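Local coordinates for pmbA-related protein (Thermotoga maritima, PDB 1VL4) that is of uncertain function but belongs to the PmbA/TldD family, whose members are generally assigned as metallopeptidases, at residues L244-S256 with M374-L387. Residues are numbered along the deposited sequence; the frame is centred on the assembly and turned at random.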
loop_
_atom_site.group_PDB
_atom_site.type_symbol
_atom_site.label_atom_id
_atom_site.label_comp_id
_atom_site.label_asym_id
_atom_site.label_seq_id
_atom_site.Cartn_x
_atom_site.Cartn_y
_atom_site.Cartn_z
ATOM N N LEU A 244 -7.601 21.746 2.501
ATOM C CA LEU A 244 -6.414 22.096 3.260
ATOM C C LEU A 244 -6.016 20.955 4.168
ATOM O O LEU A 244 -4.829 20.731 4.373
ATOM C CB LEU A 244 -6.641 23.393 4.038
ATOM C CG LEU A 244 -5.477 23.890 4.879
ATOM C CD1 LEU A 244 -4.280 24.244 3.994
ATOM C CD2 LEU A 244 -5.937 25.099 5.673
ATOM N N LEU A 245 -7.001 20.237 4.711
ATOM C CA LEU A 245 -6.734 19.063 5.551
ATOM C C LEU A 245 -5.836 18.068 4.799
ATOM O O LEU A 245 -4.941 17.510 5.404
ATOM C CB LEU A 245 -8.027 18.337 5.978
ATOM C CG LEU A 245 -8.837 19.015 7.058
ATOM C CD1 LEU A 245 -10.213 18.391 7.130
ATOM C CD2 LEU A 245 -8.069 18.919 8.392
ATOM N N ASP A 246 -6.097 17.825 3.518
ATOM C CA ASP A 246 -5.200 16.939 2.721
ATOM C C ASP A 246 -3.849 17.579 2.377
ATOM O O ASP A 246 -2.777 16.951 2.503
ATOM C CB ASP A 246 -5.852 16.488 1.426
ATOM C CG ASP A 246 -7.097 15.656 1.641
ATOM O OD1 ASP A 246 -7.276 15.060 2.736
ATOM O OD2 ASP A 246 -7.926 15.634 0.697
ATOM N N LEU A 247 -3.904 18.839 1.957
ATOM C CA LEU A 247 -2.720 19.517 1.507
ATOM C C LEU A 247 -1.697 19.640 2.613
ATOM O O LEU A 247 -0.497 19.425 2.367
ATOM C CB LEU A 247 -3.081 20.902 0.922
ATOM C CG LEU A 247 -1.903 21.606 0.219
ATOM C CD1 LEU A 247 -1.399 20.800 -0.970
ATOM C CD2 LEU A 247 -2.321 22.954 -0.249
ATOM N N MET A 248 -2.174 19.917 3.838
ATOM C CA MET A 248 -1.327 20.079 5.019
ATOM C C MET A 248 -0.469 18.849 5.301
ATOM O O MET A 248 0.507 18.931 6.036
ATOM C CB MET A 248 -2.178 20.258 6.293
ATOM C CG MET A 248 -2.693 21.608 6.536
ATOM S SD MET A 248 -3.873 21.472 7.906
ATOM C CE MET A 248 -2.892 21.211 9.361
ATOM N N GLU A 249 -0.920 17.684 4.873
ATOM C CA GLU A 249 -0.142 16.480 5.083
ATOM C C GLU A 249 1.250 16.574 4.512
ATOM O O GLU A 249 2.172 15.929 5.036
ATOM C CB GLU A 249 -0.861 15.268 4.486
ATOM C CG GLU A 249 -2.195 15.103 5.216
ATOM C CD GLU A 249 -2.486 13.695 5.495
ATOM O OE1 GLU A 249 -2.931 13.028 4.537
ATOM O OE2 GLU A 249 -2.228 13.266 6.655
ATOM N N MET A 250 1.428 17.380 3.464
ATOM C CA MET A 250 2.773 17.522 2.880
ATOM C C MET A 250 3.735 18.330 3.777
ATOM O O MET A 250 4.943 18.373 3.550
ATOM C CB MET A 250 2.668 18.068 1.470
ATOM C CG MET A 250 2.610 19.596 1.338
ATOM S SD MET A 250 2.566 20.042 -0.425
ATOM C CE MET A 250 4.257 19.739 -0.963
ATOM N N PHE A 251 3.199 18.936 4.830
ATOM C CA PHE A 251 4.023 19.644 5.799
ATOM C C PHE A 251 4.689 18.669 6.780
ATOM O O PHE A 251 5.700 18.969 7.395
ATOM C CB PHE A 251 3.129 20.618 6.556
ATOM C CG PHE A 251 3.872 21.667 7.338
ATOM C CD1 PHE A 251 4.821 22.466 6.736
ATOM C CD2 PHE A 251 3.606 21.853 8.678
ATOM C CE1 PHE A 251 5.510 23.443 7.487
ATOM C CE2 PHE A 251 4.255 22.821 9.416
ATOM C CZ PHE A 251 5.202 23.626 8.824
ATOM N N ILE A 252 4.119 17.491 6.913
ATOM C CA ILE A 252 4.523 16.574 7.989
ATOM C C ILE A 252 5.991 16.077 7.834
ATOM O O ILE A 252 6.778 16.224 8.773
ATOM C CB ILE A 252 3.491 15.448 8.159
ATOM C CG1 ILE A 252 2.225 15.997 8.842
ATOM C CG2 ILE A 252 4.111 14.263 8.934
ATOM C CD1 ILE A 252 1.028 14.979 8.915
ATOM N N PRO A 253 6.380 15.571 6.641
ATOM C CA PRO A 253 7.811 15.243 6.463
ATOM C C PRO A 253 8.785 16.423 6.658
ATOM O O PRO A 253 9.910 16.231 7.131
ATOM C CB PRO A 253 7.878 14.692 5.031
ATOM C CG PRO A 253 6.466 14.337 4.639
ATOM C CD PRO A 253 5.578 15.244 5.445
ATOM N N MET A 254 8.352 17.651 6.343
ATOM C CA MET A 254 9.205 18.852 6.482
ATOM C C MET A 254 9.615 19.158 7.910
ATOM O O MET A 254 10.699 19.699 8.166
ATOM C CB MET A 254 8.487 20.102 5.942
ATOM C CG MET A 254 7.882 19.894 4.582
ATOM S SD MET A 254 7.245 21.426 3.927
ATOM C CE MET A 254 6.829 20.869 2.280
ATOM N N ILE A 255 8.727 18.832 8.841
ATOM C CA ILE A 255 8.956 19.171 10.236
ATOM C C ILE A 255 9.594 18.022 11.032
ATOM O O ILE A 255 9.962 18.222 12.177
ATOM C CB ILE A 255 7.684 19.735 10.933
ATOM C CG1 ILE A 255 6.538 18.745 10.954
ATOM C CG2 ILE A 255 7.370 21.107 10.355
ATOM C CD1 ILE A 255 5.295 19.250 11.739
ATOM N N SER A 256 9.789 16.856 10.411
ATOM C CA SER A 256 10.694 15.824 11.007
ATOM C C SER A 256 12.168 16.252 11.169
ATOM O O SER A 256 12.883 16.536 10.175
ATOM C CB SER A 256 10.612 14.534 10.207
ATOM O OG SER A 256 11.615 13.652 10.618
ATOM N N MET A 374 -2.198 13.632 -4.353
ATOM C CA MET A 374 -1.122 14.051 -3.460
ATOM C C MET A 374 0.112 13.151 -3.613
ATOM O O MET A 374 1.253 13.634 -3.661
ATOM C CB MET A 374 -1.606 14.011 -2.013
ATOM C CG MET A 374 -2.584 15.125 -1.600
ATOM S SD MET A 374 -1.765 16.699 -1.324
ATOM C CE MET A 374 -0.715 16.387 0.093
ATOM N N HIS A 375 -0.111 11.844 -3.732
ATOM C CA HIS A 375 1.009 10.909 -3.810
ATOM C C HIS A 375 1.946 11.258 -4.952
ATOM O O HIS A 375 3.142 11.412 -4.742
ATOM C CB HIS A 375 0.515 9.476 -3.957
ATOM C CG HIS A 375 1.576 8.446 -3.701
ATOM N ND1 HIS A 375 2.195 7.740 -4.718
ATOM C CD2 HIS A 375 2.132 8.012 -2.544
ATOM C CE1 HIS A 375 3.078 6.907 -4.192
ATOM N NE2 HIS A 375 3.058 7.051 -2.876
ATOM N N ALA A 376 1.403 11.430 -6.154
ATOM C CA ALA A 376 2.226 11.778 -7.306
ATOM C C ALA A 376 2.551 13.256 -7.347
ATOM O O ALA A 376 3.586 13.626 -7.876
ATOM C CB ALA A 376 1.543 11.359 -8.625
ATOM N N GLY A 377 1.662 14.087 -6.803
ATOM C CA GLY A 377 1.632 15.528 -7.066
ATOM C C GLY A 377 2.243 16.451 -6.033
ATOM O O GLY A 377 2.419 17.635 -6.319
ATOM N N ALA A 378 2.593 15.916 -4.859
ATOM C CA ALA A 378 3.092 16.735 -3.744
ATOM C C ALA A 378 4.523 16.365 -3.345
ATOM O O ALA A 378 4.736 15.255 -2.948
ATOM C CB ALA A 378 2.173 16.579 -2.579
ATOM N N ASN A 379 5.494 17.273 -3.482
ATOM C CA ASN A 379 6.879 17.001 -3.131
ATOM C C ASN A 379 7.295 17.698 -1.842
ATOM O O ASN A 379 7.567 18.902 -1.834
ATOM C CB ASN A 379 7.842 17.406 -4.265
ATOM C CG ASN A 379 9.278 16.923 -4.024
ATOM O OD1 ASN A 379 9.811 17.066 -2.928
ATOM N ND2 ASN A 379 9.911 16.365 -5.063
ATOM N N SER A 380 7.380 16.918 -0.763
ATOM C CA SER A 380 7.736 17.435 0.545
ATOM C C SER A 380 9.222 17.780 0.670
ATOM O O SER A 380 9.630 18.487 1.609
ATOM C CB SER A 380 7.293 16.458 1.624
ATOM O OG SER A 380 5.871 16.311 1.594
ATOM N N ILE A 381 10.041 17.334 -0.278
ATOM C CA ILE A 381 11.448 17.725 -0.224
ATOM C C ILE A 381 11.594 19.141 -0.740
ATOM O O ILE A 381 12.310 19.934 -0.167
ATOM C CB ILE A 381 12.386 16.754 -0.969
ATOM C CG1 ILE A 381 12.195 15.317 -0.478
ATOM C CG2 ILE A 381 13.866 17.173 -0.756
ATOM C CD1 ILE A 381 12.835 14.299 -1.405
ATOM N N SER A 382 10.937 19.456 -1.843
ATOM C CA SER A 382 11.041 20.803 -2.434
ATOM C C SER A 382 9.963 21.740 -1.905
ATOM O O SER A 382 10.128 22.951 -1.930
ATOM C CB SER A 382 10.851 20.739 -3.941
ATOM O OG SER A 382 9.649 20.069 -4.245
ATOM N N GLY A 383 8.842 21.158 -1.501
ATOM C CA GLY A 383 7.623 21.909 -1.180
ATOM C C GLY A 383 6.672 22.057 -2.357
ATOM O O GLY A 383 5.507 22.487 -2.190
ATOM N N GLU A 384 7.139 21.686 -3.549
ATOM C CA GLU A 384 6.368 21.897 -4.760
ATOM C C GLU A 384 5.220 20.921 -4.848
ATOM O O GLU A 384 5.346 19.749 -4.460
ATOM C CB GLU A 384 7.242 21.754 -6.006
ATOM C CG GLU A 384 8.341 22.773 -6.129
ATOM C CD GLU A 384 7.812 24.172 -6.262
ATOM O OE1 GLU A 384 6.897 24.403 -7.090
ATOM O OE2 GLU A 384 8.327 25.038 -5.538
ATOM N N PHE A 385 4.083 21.438 -5.330
ATOM C CA PHE A 385 2.905 20.643 -5.592
ATOM C C PHE A 385 2.309 21.093 -6.907
ATOM O O PHE A 385 2.506 22.237 -7.323
ATOM C CB PHE A 385 1.866 20.699 -4.431
ATOM C CG PHE A 385 1.207 22.078 -4.226
ATOM C CD1 PHE A 385 0.088 22.463 -4.971
ATOM C CD2 PHE A 385 1.711 22.967 -3.286
ATOM C CE1 PHE A 385 -0.499 23.696 -4.791
ATOM C CE2 PHE A 385 1.122 24.211 -3.105
ATOM C CZ PHE A 385 0.028 24.575 -3.857
ATOM N N SER A 386 1.625 20.153 -7.551
ATOM C CA SER A 386 0.824 20.354 -8.759
ATOM C C SER A 386 -0.299 19.308 -8.727
ATOM O O SER A 386 -0.065 18.102 -8.839
ATOM C CB SER A 386 1.648 20.155 -10.012
ATOM O OG SER A 386 0.810 20.297 -11.139
ATOM N N LEU A 387 -1.518 19.766 -8.536
ATOM C CA LEU A 387 -2.589 18.916 -8.054
ATOM C C LEU A 387 -3.859 19.237 -8.796
ATOM O O LEU A 387 -4.207 20.420 -8.979
ATOM C CB LEU A 387 -2.819 19.154 -6.549
ATOM C CG LEU A 387 -1.702 18.767 -5.578
ATOM C CD1 LEU A 387 -2.003 19.329 -4.207
ATOM C CD2 LEU A 387 -1.484 17.244 -5.513
#
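Met250 reaches across from the 3-10 turn 248-250 into the loop and strand start at 379-385. Its CG sits between the backbone N and the carbonyl carbon (chi1 86°), and the chain runs straight through chi2 and bends at chi3. This brings Met250 CE to the backbone oxygens of Asn379 and Gly383, 3.3 Å from Gly383 O. The sulfur SD rests against Ala378 CB and Phe385 CB. Met250 SD also makes an oblique Met-aromatic contact with the Phe385 ring. Over one face of that ring lies Leu247 CD1. Leu247 CD1 also meets Leu387 CD1 at 3.6 Å. The Met374 side chain crosses that of Leu247 at about a right angle, with its SD near Leu247 CD1. Bends at chi2 and chi3 turn Met374 CE to Asp246 O and Met250 CB. Farther along, Ser380 OG donates to Met250 O at 3.0 Å, in the carbonyl plane and on a lone pair. Pro253 CG packs on this serine. Replacing Ser380 by an alanine removes the hydroxyl, which would probably leave Met250 O without this donor and weaken the tie between turn and loop. Met254 is extended beyond CG and brings its CE to 3.7 Å from Gly383 CA. Gly383 and Glu384 face Asn379 in a G1 beta bulge. The contact joins helices 241-247 and 252-255 to the connection, through helix 374-377, between antiparallel strands 365-372 and 384-395, while Phe412 of helix 412-417 packs on both Leu247 and Met250.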